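Local coordinates for mutual gliding-motility protein MglA (Myxococcus xanthus DK 1622, PDB 6H17), which binds GTP and acts as a Ras-like switch that coordinates the two gliding systems and controls the direction and speed of movement, at residues P80-V83 with F84-A87; R89-I92 with L93-V96. All coordinates share one frame; numbering follows the deposited sequence. Where two conformers were deposited one is given.

Contact 1. Residues P80-V83 with F84-A87; sequences PGQV and FYDA. With GSP (5'-guanosine-diphosphate-monothiophosphate), chain C; SO4 (sulfate ion), chain D.
Phe84 lies inside the turn that runs from Gln82 to Tyr85; its N is close to Gln82 O but badly angled for a bond. With CG anti to the backbone N (chi1 179°), the Phe84 ring turns away from 80-83 and meets Tyr85 CD1 at its edge, in plane. Tyr85 carries most of the contact. Its N-H points almost straight at Gln82 O (N to O 3.1 Å, 172°). The Tyr85 ring runs alongside the extended Gln82 chain, with CD2 3.8 Å from Gln82 CB and CE2 3.8 Å from Gln82 OE1. The Gln82 amide is turned 68° from the ring. Tyr85 CB also packs on Pro80 CB at 4.0 Å. An alanine in place of Tyr85 is likely to leave the Gln82 side chain without its lateral support and freer to turn. Asp86 begins the helix, with Tyr85 as N-cap, and its OD1 is held by Asn119 and Asn123. Val83 N donates to O2 of a sulfate at 2.9 Å, an ion probably from the crystallisation liquor. Gly81 N donates to GSP O3G at 2.8 Å, and Gln82 OE1 is 4.0 Å from GSP S1G. A glycine amide on the gamma-thiophosphate, followed by a turn into a helix, matches the start of switch II in small GTPases.

Contact 2. Residues R89-I92 with L93-V96; sequences RKLI and LKGV
Arg89 O takes the N-H of Leu93 at an N to O distance of 3.0 Å, an i to i+4 bond of the last helical turn. The Leu93 side chain folds back over the same oxygen, with CG 3.5 Å from Arg89 O. Leu93 CG lies beside its own backbone N (chi1 -84°), the atom bonded to Arg89 O, and this brings the branch to the oxygen. One residue on, the pattern tightens. Lys94 N donates to Leu91 O, three residues back, over 3.3 Å. The donor sits well above the carbonyl plane, 59° out of it. Lys94 CB also rests on Leu91 O at 3.5 Å. The rest of the lysine is fully extended and runs beside Leu91, pointing the same way, until NZ is 4.2 Å from Leu91 CD2. A type II turn follows, closed by Val96 N on Leu93 O at 3.1 Å, and Gly95 supplies its positive phi. Lys14 binds both Ile92 O and Lys94 O, and Gln127 binds Leu93 O. Lys90 forms a salt bridge with Glu126. Leu93 packs on Val16 and Tyr18 of strand 10-18 and on Asn123 of helix 110-125, while Val96 meets Val16 and Leu124 as the chain heads for strand 98-104.

Contacts 1 and 2 lie at the two ends of helix 86-93, with centres about 12 Å apart. Arg89 joins them. Its guanidinium reaches back to the loop, where NH1 is 2.8 Å from Gln82 O and NH2 is 2.9 Å from Val83 O, both probable hydrogen bonds. NH1 also binds Pro80 O, and NE binds Asn119. Apolar packing adds to this, with Pro80 CD 3.8 Å from Ile92 CD1. Contact 1 touches the nucleotide itself. Contact 2 is set back from it; the nearest atoms of the Arg89 side chain and GSP are about 7 Å apart. Residues 89-96 thus connect the nucleotide-binding loop, through Arg89 and Ile92, with strand 10-18, on which Leu93 and Val96 pack.

Contact 1. Residues P80-V83 with F84-A87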
loop_
_atom_site.group_PDB
_atom_site.type_symbol
_atom_site.label_atom_id
_atom_site.label_comp_id
_atom_site.label_asym_id
_atom_site.label_seq_id
_atom_site.Cartn_x
_atom_site.Cartn_y
_atom_site.Cartn_z
ATOM N N PRO A 80 -7.212 -8.079 -1.836
ATOM C CA PRO A 80 -6.981 -9.383 -2.475
ATOM C C PRO A 80 -6.537 -9.153 -3.908
ATOM O O PRO A 80 -7.274 -8.572 -4.712
ATOM C CB PRO A 80 -8.342 -10.079 -2.387
ATOM C CG PRO A 80 -9.321 -9.011 -2.098
ATOM C CD PRO A 80 -8.641 -7.789 -1.623
ATOM N N GLY A 81 -5.321 -9.563 -4.223
ATOM C CA GLY A 81 -4.722 -9.247 -5.501
ATOM C C GLY A 81 -5.033 -10.161 -6.644
ATOM O O GLY A 81 -4.786 -9.800 -7.802
ATOM N N GLN A 82 -5.570 -11.351 -6.390
ATOM C CA GLN A 82 -5.867 -12.255 -7.494
ATOM C C GLN A 82 -6.916 -11.628 -8.408
ATOM O O GLN A 82 -7.849 -10.963 -7.947
ATOM C CB GLN A 82 -6.352 -13.594 -6.955
ATOM C CG GLN A 82 -5.286 -14.425 -6.246
ATOM C CD GLN A 82 -5.881 -15.644 -5.583
ATOM O OE1 GLN A 82 -6.304 -15.593 -4.429
ATOM N NE2 GLN A 82 -5.933 -16.746 -6.314
ATOM N N VAL A 83 -6.774 -11.876 -9.715
ATOM C CA VAL A 83 -7.476 -11.079 -10.725
ATOM C C VAL A 83 -8.982 -11.026 -10.492
ATOM O O VAL A 83 -9.611 -9.988 -10.711
ATOM C CB VAL A 83 -7.144 -11.599 -12.136
ATOM C CG1 VAL A 83 -5.736 -11.249 -12.519
ATOM C CG2 VAL A 83 -7.366 -13.087 -12.227
ATOM N N PHE A 84 -9.588 -12.139 -10.074
ATOM C CA PHE A 84 -11.041 -12.229 -9.992
ATOM C C PHE A 84 -11.659 -11.253 -9.005
ATOM O O PHE A 84 -12.858 -10.975 -9.105
ATOM C CB PHE A 84 -11.425 -13.662 -9.564
ATOM C CG PHE A 84 -12.910 -13.895 -9.426
ATOM C CD1 PHE A 84 -13.667 -14.292 -10.519
ATOM C CD2 PHE A 84 -13.543 -13.741 -8.201
ATOM C CE1 PHE A 84 -15.029 -14.512 -10.393
ATOM C CE2 PHE A 84 -14.900 -13.961 -8.072
ATOM C CZ PHE A 84 -15.643 -14.346 -9.167
ATOM N N TYR A 85 -10.902 -10.766 -8.028
ATOM C CA TYR A 85 -11.466 -10.060 -6.874
ATOM C C TYR A 85 -11.500 -8.550 -7.041
ATOM O O TYR A 85 -11.282 -7.785 -6.099
ATOM C CB TYR A 85 -10.728 -10.466 -5.595
ATOM C CG TYR A 85 -10.798 -11.943 -5.358
ATOM C CD1 TYR A 85 -12.018 -12.566 -5.145
ATOM C CD2 TYR A 85 -9.659 -12.715 -5.345
ATOM C CE1 TYR A 85 -12.098 -13.938 -4.947
ATOM C CE2 TYR A 85 -9.723 -14.084 -5.145
ATOM C CZ TYR A 85 -10.942 -14.682 -4.943
ATOM O OH TYR A 85 -11.012 -16.049 -4.731
ATOM N N ASP A 86 -11.826 -8.093 -8.254
ATOM C CA ASP A 86 -11.876 -6.655 -8.525
ATOM C C ASP A 86 -12.873 -5.944 -7.616
ATOM O O ASP A 86 -12.610 -4.840 -7.138
ATOM C CB ASP A 86 -12.235 -6.427 -9.995
ATOM C CG ASP A 86 -11.748 -5.090 -10.523
ATOM O OD1 ASP A 86 -10.768 -4.541 -9.995
ATOM O OD2 ASP A 86 -12.355 -4.610 -11.525
ATOM N N ALA A 87 -14.021 -6.566 -7.349
ATOM C CA ALA A 87 -15.028 -5.895 -6.536
ATOM C C ALA A 87 -14.489 -5.570 -5.144
ATOM O O ALA A 87 -14.724 -4.482 -4.607
ATOM C CB ALA A 87 -16.298 -6.746 -6.444
HETATM P PG GSP C . -3.012 -11.870 -1.779
HETATM O O3B GSP C . -1.373 -11.944 -1.564
HETATM S S1G GSP C . -3.482 -13.463 -2.650
HETATM O O2G GSP C . -3.604 -11.674 -0.368
HETATM O O3G GSP C . -3.251 -10.611 -2.619
HETATM P PB GSP C . -0.364 -11.023 -0.760
HETATM O O1B GSP C . 0.173 -9.957 -1.640
HETATM O O2B GSP C . -0.964 -10.575 0.518
HETATM P PA GSP C . 1.492 -12.525 0.877
HETATM O O1A GSP C . 2.055 -11.379 1.574
HETATM O O2A GSP C . 0.560 -13.389 1.607
HETATM O O3A GSP C . 0.833 -12.070 -0.497
HETATM O "O5'" GSP C . 2.736 -13.354 0.317
HETATM C "C5'" GSP C . 2.528 -14.512 -0.476
HETATM C "C4'" GSP C . 3.709 -15.465 -0.341
HETATM O "O4'" GSP C . 4.905 -14.822 -0.824
HETATM C "C3'" GSP C . 3.974 -15.842 1.094
HETATM O "O3'" GSP C . 4.361 -17.205 1.161
HETATM C "C2'" GSP C . 5.139 -14.960 1.537
HETATM O "O2'" GSP C . 5.943 -15.485 2.553
HETATM C "C1'" GSP C . 5.886 -14.836 0.201
HETATM N N9 GSP C . 6.719 -13.646 0.087
HETATM C C8 GSP C . 6.314 -12.367 0.313
HETATM N N7 GSP C . 7.349 -11.524 0.116
HETATM C C5 GSP C . 8.426 -12.291 -0.240
HETATM C C6 GSP C . 9.750 -11.980 -0.545
HETATM O O6 GSP C . 10.236 -10.823 -0.567
HETATM N N1 GSP C . 10.559 -13.032 -0.839
HETATM C C2 GSP C . 10.116 -14.330 -0.862
HETATM N N2 GSP C . 10.968 -15.292 -1.175
HETATM N N3 GSP C . 8.839 -14.658 -0.562
HETATM C C4 GSP C . 8.036 -13.623 -0.254
HETATM S S SO4 D . -3.402 -14.301 -10.034
HETATM O O1 SO4 D . -2.701 -13.719 -8.889
HETATM O O2 SO4 D . -4.392 -13.338 -10.528
HETATM O O3 SO4 D . -2.484 -14.605 -11.127
HETATM O O4 SO4 D . -4.095 -15.503 -9.570
#

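Contact 2. Residues R89-I92 with L93-V96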
loop_
_atom_site.group_PDB
_atom_site.type_symbol
_atom_site.label_atom_id
_atom_site.label_comp_id
_atom_site.label_asym_id
_atom_site.label_seq_id
_atom_site.Cartn_x
_atom_site.Cartn_y
_atom_site.Cartn_z
ATOM N N ARG A 89 -11.279 -5.147 -4.298
ATOM C CA ARG A 89 -10.286 -4.095 -4.423
ATOM C C ARG A 89 -10.952 -2.737 -4.522
ATOM O O ARG A 89 -10.482 -1.760 -3.929
ATOM C CB ARG A 89 -9.401 -4.331 -5.643
ATOM C CG ARG A 89 -8.544 -5.579 -5.531
ATOM C CD ARG A 89 -7.504 -5.666 -6.622
ATOM N NE ARG A 89 -8.013 -5.984 -7.944
ATOM C CZ ARG A 89 -8.249 -7.210 -8.372
ATOM N NH1 ARG A 89 -8.107 -8.233 -7.537
ATOM N NH2 ARG A 89 -8.652 -7.426 -9.617
ATOM N N LYS A 90 -12.050 -2.653 -5.273
ATOM C CA LYS A 90 -12.738 -1.378 -5.435
ATOM C C LYS A 90 -13.336 -0.893 -4.122
ATOM O O LYS A 90 -13.301 0.305 -3.828
ATOM C CB LYS A 90 -13.790 -1.508 -6.538
ATOM C CG LYS A 90 -13.126 -1.665 -7.897
ATOM C CD LYS A 90 -14.022 -2.268 -8.951
ATOM C CE LYS A 90 -15.114 -1.318 -9.321
ATOM N NZ LYS A 90 -14.556 -0.063 -9.917
ATOM N N LEU A 91 -13.898 -1.794 -3.316
ATOM C CA LEU A 91 -14.417 -1.382 -2.018
ATOM C C LEU A 91 -13.305 -0.799 -1.155
ATOM O O LEU A 91 -13.463 0.266 -0.541
ATOM C CB LEU A 91 -15.070 -2.571 -1.318
ATOM C CG LEU A 91 -16.353 -3.126 -1.937
ATOM C CD1 LEU A 91 -16.892 -4.290 -1.109
ATOM C CD2 LEU A 91 -17.405 -2.041 -2.079
ATOM N N ILE A 92 -12.159 -1.476 -1.113
ATOM C CA ILE A 92 -11.080 -1.085 -0.212
ATOM C C ILE A 92 -10.450 0.234 -0.641
ATOM O O ILE A 92 -9.978 1.008 0.201
ATOM C CB ILE A 92 -10.057 -2.239 -0.095
ATOM C CG1 ILE A 92 -10.730 -3.467 0.535
ATOM C CG2 ILE A 92 -8.820 -1.794 0.693
ATOM C CD1 ILE A 92 -10.012 -4.770 0.274
ATOM N N LEU A 93 -10.420 0.518 -1.943
ATOM C CA LEU A 93 -9.785 1.736 -2.417
ATOM C C LEU A 93 -10.571 2.994 -2.090
ATOM O O LEU A 93 -10.013 4.097 -2.190
ATOM C CB LEU A 93 -9.566 1.686 -3.938
ATOM C CG LEU A 93 -8.320 0.995 -4.453
ATOM C CD1 LEU A 93 -8.433 0.859 -5.976
ATOM C CD2 LEU A 93 -7.059 1.748 -4.061
ATOM N N LYS A 94 -11.836 2.884 -1.709
ATOM C CA LYS A 94 -12.617 4.087 -1.427
ATOM C C LYS A 94 -11.934 4.909 -0.344
ATOM O O LYS A 94 -11.537 4.376 0.690
ATOM C CB LYS A 94 -14.023 3.701 -0.972
ATOM C CG LYS A 94 -14.891 3.171 -2.095
ATOM C CD LYS A 94 -16.275 2.792 -1.600
ATOM C CE LYS A 94 -17.140 2.293 -2.747
ATOM N NZ LYS A 94 -18.525 1.953 -2.314
ATOM N N GLY A 95 -11.799 6.214 -0.586
ATOM C CA GLY A 95 -11.226 7.102 0.408
ATOM C C GLY A 95 -9.727 7.015 0.573
ATOM O O GLY A 95 -9.193 7.561 1.542
ATOM N N VAL A 96 -9.018 6.341 -0.329
ATOM C CA VAL A 96 -7.577 6.175 -0.155
ATOM C C VAL A 96 -6.870 7.522 -0.216
ATOM O O VAL A 96 -7.212 8.395 -1.027
ATOM C CB VAL A 96 -7.030 5.189 -1.203
ATOM C CG1 VAL A 96 -7.239 5.729 -2.629
ATOM C CG2 VAL A 96 -5.549 4.906 -0.949
#